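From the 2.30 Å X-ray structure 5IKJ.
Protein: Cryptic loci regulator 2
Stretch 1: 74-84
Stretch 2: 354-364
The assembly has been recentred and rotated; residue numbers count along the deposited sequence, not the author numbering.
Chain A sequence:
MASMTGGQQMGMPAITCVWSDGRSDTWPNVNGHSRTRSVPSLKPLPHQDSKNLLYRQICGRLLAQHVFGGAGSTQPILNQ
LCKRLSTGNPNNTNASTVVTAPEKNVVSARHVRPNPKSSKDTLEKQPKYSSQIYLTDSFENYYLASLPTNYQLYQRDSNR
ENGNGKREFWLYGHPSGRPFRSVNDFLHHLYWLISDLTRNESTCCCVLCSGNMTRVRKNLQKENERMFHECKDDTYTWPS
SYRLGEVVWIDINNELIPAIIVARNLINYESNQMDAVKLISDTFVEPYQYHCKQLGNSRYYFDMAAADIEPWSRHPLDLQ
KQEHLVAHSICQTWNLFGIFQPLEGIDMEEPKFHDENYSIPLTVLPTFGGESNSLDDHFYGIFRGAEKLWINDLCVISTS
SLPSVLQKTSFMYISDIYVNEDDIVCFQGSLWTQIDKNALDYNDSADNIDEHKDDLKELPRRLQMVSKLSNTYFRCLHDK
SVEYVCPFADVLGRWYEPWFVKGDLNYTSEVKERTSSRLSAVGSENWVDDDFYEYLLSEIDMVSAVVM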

# COMPACT_ATOMS: atom_id res chain seq x y z
N THR A 74 6.88 -1.75 -5.64
CA THR A 74 7.89 -2.76 -5.93
C THR A 74 7.48 -3.63 -7.12
O THR A 74 8.09 -4.67 -7.35
N GLN A 75 6.46 -3.22 -7.87
CA GLN A 75 6.01 -4.02 -9.01
C GLN A 75 7.09 -4.20 -10.06
O GLN A 75 7.16 -5.30 -10.65
N PRO A 76 7.93 -3.21 -10.37
CA PRO A 76 9.04 -3.47 -11.30
C PRO A 76 9.94 -4.60 -10.86
O PRO A 76 10.51 -5.30 -11.71
N ILE A 77 10.09 -4.82 -9.55
CA ILE A 77 10.92 -5.91 -9.07
C ILE A 77 10.26 -7.25 -9.37
O ILE A 77 10.92 -8.21 -9.79
N LEU A 78 8.94 -7.35 -9.16
CA LEU A 78 8.24 -8.58 -9.50
C LEU A 78 8.22 -8.81 -11.01
O LEU A 78 8.34 -9.94 -11.47
N ASN A 79 8.08 -7.73 -11.78
CA ASN A 79 8.05 -7.86 -13.24
C ASN A 79 9.39 -8.38 -13.76
O ASN A 79 9.44 -9.40 -14.45
N GLN A 80 10.48 -7.69 -13.43
CA GLN A 80 11.80 -8.15 -13.88
C GLN A 80 12.11 -9.55 -13.38
O GLN A 80 12.95 -10.24 -13.97
N LEU A 81 11.45 -9.99 -12.31
CA LEU A 81 11.57 -11.37 -11.85
C LEU A 81 10.71 -12.33 -12.66
O LEU A 81 11.04 -13.52 -12.73
N CYS A 82 9.64 -11.83 -13.27
CA CYS A 82 8.77 -12.65 -14.10
C CYS A 82 9.16 -12.63 -15.57
O CYS A 82 8.68 -13.47 -16.34
N LYS A 83 10.01 -11.69 -15.99
CA LYS A 83 10.46 -11.65 -17.37
C LYS A 83 11.44 -12.76 -17.70
O LYS A 83 11.64 -13.08 -18.88
N ARG A 84 12.06 -13.37 -16.68
CA ARG A 84 12.92 -14.54 -16.87
C ARG A 84 12.04 -15.69 -17.33
O ARG A 84 11.59 -16.53 -16.55
N HIS A 354 -1.40 -3.12 -20.63
CA HIS A 354 -0.63 -4.31 -20.30
C HIS A 354 0.78 -4.19 -20.86
O HIS A 354 1.07 -3.33 -21.69
N ASP A 355 1.65 -5.08 -20.40
CA ASP A 355 3.03 -5.10 -20.87
C ASP A 355 3.08 -5.66 -22.29
O ASP A 355 2.59 -6.76 -22.55
N GLU A 356 3.68 -4.90 -23.21
CA GLU A 356 3.67 -5.30 -24.61
C GLU A 356 4.51 -6.54 -24.86
O GLU A 356 4.22 -7.30 -25.80
N ASN A 357 5.55 -6.77 -24.06
CA ASN A 357 6.44 -7.90 -24.27
C ASN A 357 6.05 -9.13 -23.45
O ASN A 357 6.53 -10.23 -23.76
N TYR A 358 5.21 -8.98 -22.43
CA TYR A 358 4.85 -10.10 -21.58
C TYR A 358 3.38 -10.11 -21.17
O TYR A 358 2.96 -11.07 -20.51
N SER A 359 2.60 -9.09 -21.52
CA SER A 359 1.17 -9.05 -21.22
C SER A 359 0.90 -9.01 -19.71
O SER A 359 -0.15 -9.46 -19.24
N ILE A 360 1.85 -8.49 -18.94
CA ILE A 360 1.60 -8.25 -17.51
C ILE A 360 0.66 -7.06 -17.36
O ILE A 360 0.86 -6.04 -18.05
N PRO A 361 -0.35 -7.12 -16.50
CA PRO A 361 -1.27 -5.97 -16.37
C PRO A 361 -0.62 -4.87 -15.55
O PRO A 361 -0.07 -5.11 -14.48
N LEU A 362 -0.68 -3.64 -16.07
CA LEU A 362 -0.10 -2.51 -15.36
C LEU A 362 -0.86 -2.24 -14.06
O LEU A 362 -2.08 -2.40 -13.98
N THR A 363 -0.11 -1.83 -13.04
CA THR A 363 -0.69 -1.45 -11.75
C THR A 363 -1.09 0.01 -11.81
O THR A 363 -0.23 0.89 -11.99
N VAL A 364 -2.38 0.29 -11.66
CA VAL A 364 -2.91 1.65 -11.73
C VAL A 364 -3.10 2.17 -10.31
O VAL A 364 -3.78 1.53 -9.49

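Stretch 1 is mostly a helix, and stretch 2 is a short strand end followed by loop. The contact between them is modest, with 352 Å² buried over both sides. Stretch 1 contributes Gln 75, Asn 79, Cys 82 and Lys 83. Gln 75, Asn 79 and Cys 82 are spaced by four and three, and Lys 83 follows Cys 82. Thr 74, Pro 76, Ile 77, Leu 78, Gln 80, Leu 81 and Arg 84 take no part.

Gln 75 points toward stretch 2. Its chi1 and chi2 are both m, so the chain folds back instead of extending. The m setting of chi1 puts CG of Gln 75 3.5 Å from OG1 of Thr 363; chi2 m then bends the chain. NE2 is hydrogen-bonded elsewhere in the structure. Thr 363 also points toward its partner, with chi1 at -60° (m), which places its hydroxyl on the side of the helix.

One turn on, Asn 79 leaves the helix sideways. Its chi1 of -70° (m) swings the amide back, so the end of the side chain comes nearer to stretch 2. There OD1 of Asn 79 lies 3.5 Å from CG2 of Ile 360. This is a packing contact, since a methyl group offers no polar partner. Ile 360 points toward the helix in the m, t conformation, and 64 Å² of it is covered by stretch 1.

Near the end of stretch 1, Cys 82 and Lys 83 meet Tyr 358. Lys 83 starts sideways with chi1 m, then runs fully extended, with chi2, chi3 and chi4 all t. The m setting of chi1 places CG over the ring; the t angles beyond carry the chain on toward Asp 355. CG of Lys 83 sits over one face of the Tyr 358 ring, 3.8 Å from the centroid and 16° off the normal, a CH-pi contact. Tyr 358 points toward stretch 1 with chi1 at -73° (m) and chi2 at 80°. This pose also carries the hydroxyl to the backbone: OH of Tyr 358 donates a weak hydrogen bond to O of Lys 83 at 2.8 Å. The same lysine thus meets the ring with its side chain and the hydroxyl with its carbonyl.

Cys 82, chi1 m, is a lesser neighbour. Its carbonyl O is 4.3 Å from CE2 of Tyr 358.

Asp 355 points toward stretch 1 with chi1 t. CE of Lys 83 approaches OD2 of Asp 355 to 3.9 Å. NZ of Lys 83 is 4.5 Å from OD2 of Asp 355, too far for a salt bridge. That ammonium group is hydrogen-bonded elsewhere in the structure.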

# COMPACT_ATOMS: atom_id res chain seq x y z
CB THR A 74 8.14 -3.64 -4.70
OG1 THR A 74 6.99 -4.44 -4.43
CG2 THR A 74 8.46 -2.78 -3.48
CB GLN A 75 4.75 -3.39 -9.62
CG GLN A 75 3.56 -3.32 -8.68
CD GLN A 75 3.26 -4.66 -8.04
OE1 GLN A 75 3.16 -5.68 -8.72
NE2 GLN A 75 3.11 -4.67 -6.72
CB PRO A 76 9.78 -2.13 -11.35
CG PRO A 76 8.76 -1.12 -10.98
CD PRO A 76 7.87 -1.79 -9.97
CB ILE A 77 11.21 -5.75 -7.56
CG1 ILE A 77 11.97 -4.44 -7.32
CG2 ILE A 77 12.00 -6.94 -7.03
CD1 ILE A 77 12.24 -4.13 -5.86
CB LEU A 78 6.81 -8.56 -8.95
CG LEU A 78 5.99 -9.82 -9.21
CD1 LEU A 78 6.60 -11.03 -8.50
CD2 LEU A 78 4.54 -9.64 -8.79
CB ASN A 79 7.71 -6.51 -13.87
CG ASN A 79 6.27 -6.11 -13.64
OD1 ASN A 79 5.43 -6.94 -13.30
ND2 ASN A 79 5.98 -4.83 -13.84
CB GLN A 80 12.88 -7.17 -13.42
CG GLN A 80 13.38 -7.37 -11.99
CD GLN A 80 14.41 -6.33 -11.59
OE1 GLN A 80 14.96 -5.62 -12.43
NE2 GLN A 80 14.68 -6.24 -10.29
CB LEU A 81 11.19 -11.46 -10.37
CG LEU A 81 11.81 -12.59 -9.55
CD1 LEU A 81 13.28 -12.31 -9.28
CD2 LEU A 81 11.04 -12.79 -8.26
CB CYS A 82 7.31 -12.19 -13.96
SG CYS A 82 6.54 -12.63 -12.39
CB LYS A 83 11.08 -10.28 -17.69
CG LYS A 83 10.05 -9.16 -17.81
CD LYS A 83 10.71 -7.82 -18.08
CE LYS A 83 9.66 -6.73 -18.27
NZ LYS A 83 10.28 -5.40 -18.48
CB ARG A 84 13.66 -14.88 -15.58
CG ARG A 84 14.50 -13.75 -14.98
CD ARG A 84 15.48 -14.29 -13.96
NE ARG A 84 16.15 -13.23 -13.20
CZ ARG A 84 17.19 -13.42 -12.41
NH1 ARG A 84 17.72 -14.64 -12.26
NH2 ARG A 84 17.73 -12.40 -11.76
CB HIS A 354 -1.31 -5.58 -20.83
CG HIS A 354 -2.71 -5.78 -20.32
ND1 HIS A 354 -3.74 -4.92 -20.62
CD2 HIS A 354 -3.23 -6.74 -19.53
CE1 HIS A 354 -4.85 -5.34 -20.03
NE2 HIS A 354 -4.57 -6.45 -19.37
CB ASP A 355 3.89 -5.94 -19.94
CG ASP A 355 5.37 -5.63 -20.07
OD1 ASP A 355 5.72 -4.45 -20.28
OD2 ASP A 355 6.19 -6.57 -19.97
CB GLU A 356 4.15 -4.14 -25.49
CG GLU A 356 5.63 -3.81 -25.36
CD GLU A 356 6.06 -2.71 -26.30
OE1 GLU A 356 5.20 -2.19 -27.05
OE2 GLU A 356 7.26 -2.36 -26.31
CB ASN A 357 7.88 -7.52 -23.94
CG ASN A 357 8.49 -6.60 -24.99
OD1 ASN A 357 7.92 -6.39 -26.06
ND2 ASN A 357 9.68 -6.08 -24.70
CB TYR A 358 5.72 -10.12 -20.31
CG TYR A 358 7.15 -10.55 -20.57
CD1 TYR A 358 8.09 -9.67 -21.09
CD2 TYR A 358 7.56 -11.85 -20.28
CE1 TYR A 358 9.39 -10.06 -21.32
CE2 TYR A 358 8.86 -12.25 -20.51
CZ TYR A 358 9.77 -11.35 -21.03
OH TYR A 358 11.07 -11.75 -21.26
CB SER A 359 0.44 -10.24 -21.85
OG SER A 359 0.52 -10.19 -23.26
CB ILE A 360 2.92 -8.01 -16.78
CG1 ILE A 360 3.84 -9.24 -16.90
CG2 ILE A 360 2.68 -7.70 -15.30
CD1 ILE A 360 5.28 -8.96 -16.52
CB PRO A 361 -2.48 -6.57 -15.65
CG PRO A 361 -1.90 -7.64 -14.80
CD PRO A 361 -0.68 -8.18 -15.54
CB LEU A 362 -0.09 -1.26 -16.23
CG LEU A 362 0.87 -1.22 -17.42
CD1 LEU A 362 0.84 0.16 -18.06
CD2 LEU A 362 2.30 -1.59 -17.01
CB THR A 363 0.31 -1.70 -10.62
OG1 THR A 363 0.65 -3.09 -10.58
CG2 THR A 363 -0.28 -1.28 -9.28
CB VAL A 364 -4.22 1.70 -12.53
CG1 VAL A 364 -4.70 3.14 -12.67
CG2 VAL A 364 -4.03 1.06 -13.90